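Local structure of possible adenyl cyclase-associated protein (2B0R) at residues G167-E170 against G171-K174. The protein is a cyclase-associated protein whose C-terminal domain probably binds and sequesters monomeric actin, as in its relatives. Numbering follows the deposited sequence.
Sequences GEEE and GDWK
With CG anti to the carbonyl carbon in both Glu-169 (chi1 -61°) and Asp-172 (chi1 -67°), the two acidic side chains lie side by side and point the same way. OD2 of Asp-172 comes within 3.6 Å of CB of Glu-169, while the carboxylates, their planes turned 69° apart, stand with Glu-169 OE2 4.1 Å from Asp-172 OD2. Such like charges probably repel mildly, which a solvent-exposed loop can tolerate. The backbone brings them together: Glu-169 to Asp-172 form a type II beta turn, closed by Asp-172 N donating to Glu-169 O at 3.1 Å. Gly-171 suits the third position of the turn, where a type II turn needs a positive phi that glycine adopts readily. This turn belongs to the hairpin loop joining strand 161-166 to antiparallel strand 173-177, the outermost strand, within this chain, of one sheet in the beta-helical CAP C-terminal domain. At the loop's base, Gly-167 N gives a nearly straight bond to Asp-172 O at 2.9 Å. Gly-167, without a side chain, lies close beside CB of Asp-172. Beyond the loop, Trp-173 packs on Leu-164 and Pro-166 and meets Tyr-143 edge-to-face, an apolar task fitting its large indole.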
loop_
_atom_site.group_PDB
_atom_site.type_symbol
_atom_site.label_atom_id
_atom_site.label_comp_id
_atom_site.label_asym_id
_atom_site.label_seq_id
_atom_site.Cartn_x
_atom_site.Cartn_y
_atom_site.Cartn_z
ATOM N N GLY A 167 5.994 27.204 -6.640
ATOM C CA GLY A 167 6.935 28.051 -5.956
ATOM C C GLY A 167 6.666 29.484 -6.332
ATOM O O GLY A 167 5.659 29.777 -6.965
ATOM N N GLU A 168 7.587 30.375 -5.951
ATOM C CA GLU A 168 7.493 31.810 -6.264
ATOM C C GLU A 168 7.419 32.132 -7.752
ATOM O O GLU A 168 6.671 33.019 -8.144
ATOM C CB GLU A 168 8.667 32.542 -5.649
ATOM C CG GLU A 168 8.452 32.887 -4.204
ATOM C CD GLU A 168 9.432 33.932 -3.719
ATOM O OE1 GLU A 168 8.982 35.068 -3.449
ATOM O OE2 GLU A 168 10.646 33.625 -3.627
ATOM N N GLU A 169 8.207 31.424 -8.562
ATOM C CA GLU A 169 8.219 31.608 -10.018
ATOM C C GLU A 169 7.565 30.411 -10.701
ATOM O O GLU A 169 7.690 29.282 -10.225
ATOM C CB GLU A 169 9.672 31.725 -10.545
ATOM C CG GLU A 169 10.514 32.896 -10.011
ATOM C CD GLU A 169 12.010 32.721 -10.290
ATOM O OE1 GLU A 169 12.404 32.678 -11.481
ATOM O OE2 GLU A 169 12.797 32.637 -9.317
ATOM N N GLU A 170 6.900 30.641 -11.827
ATOM C CA GLU A 170 6.293 29.540 -12.582
ATOM C C GLU A 170 7.319 28.565 -13.128
ATOM O O GLU A 170 8.351 28.982 -13.643
ATOM C CB GLU A 170 5.384 30.053 -13.692
ATOM C CG GLU A 170 3.927 29.689 -13.454
ATOM C CD GLU A 170 2.956 30.714 -14.016
ATOM O OE1 GLU A 170 1.885 30.287 -14.534
ATOM O OE2 GLU A 170 3.251 31.942 -13.937
ATOM N N GLY A 171 7.012 27.268 -13.007
ATOM C CA GLY A 171 7.934 26.183 -13.331
ATOM C C GLY A 171 8.690 25.691 -12.103
ATOM O O GLY A 171 9.400 24.679 -12.164
ATOM N N ASP A 172 8.579 26.421 -10.992
ATOM C CA ASP A 172 9.118 25.943 -9.724
ATOM C C ASP A 172 8.040 25.170 -8.974
ATOM O O ASP A 172 6.854 25.583 -8.908
ATOM C CB ASP A 172 9.628 27.081 -8.826
ATOM C CG ASP A 172 10.863 27.800 -9.392
ATOM O OD1 ASP A 172 11.570 27.273 -10.292
ATOM O OD2 ASP A 172 11.116 28.919 -8.906
ATOM N N TRP A 173 8.472 24.049 -8.407
ATOM C CA TRP A 173 7.625 23.179 -7.658
ATOM C C TRP A 173 8.386 22.731 -6.442
ATOM O O TRP A 173 9.525 22.247 -6.555
ATOM C CB TRP A 173 7.278 21.978 -8.502
ATOM C CG TRP A 173 6.465 22.335 -9.679
ATOM C CD1 TRP A 173 6.896 22.443 -10.966
ATOM C CD2 TRP A 173 5.063 22.648 -9.691
ATOM N NE1 TRP A 173 5.846 22.795 -11.787
ATOM C CE2 TRP A 173 4.712 22.932 -11.033
ATOM C CE3 TRP A 173 4.066 22.706 -8.699
ATOM C CZ2 TRP A 173 3.416 23.276 -11.414
ATOM C CZ3 TRP A 173 2.773 23.054 -9.073
ATOM C CH2 TRP A 173 2.459 23.337 -10.423
ATOM N N LYS A 174 7.779 22.911 -5.270
ATOM C CA LYS A 174 8.267 22.266 -4.080
ATOM C C LYS A 174 7.712 20.838 -4.147
ATOM O O LYS A 174 6.506 20.659 -4.204
ATOM C CB LYS A 174 7.775 23.004 -2.837
ATOM C CG LYS A 174 8.582 22.684 -1.578
ATOM C CD LYS A 174 8.013 23.356 -0.311
ATOM C CE LYS A 174 8.914 23.025 0.923
ATOM N NZ LYS A 174 8.474 23.682 2.220
#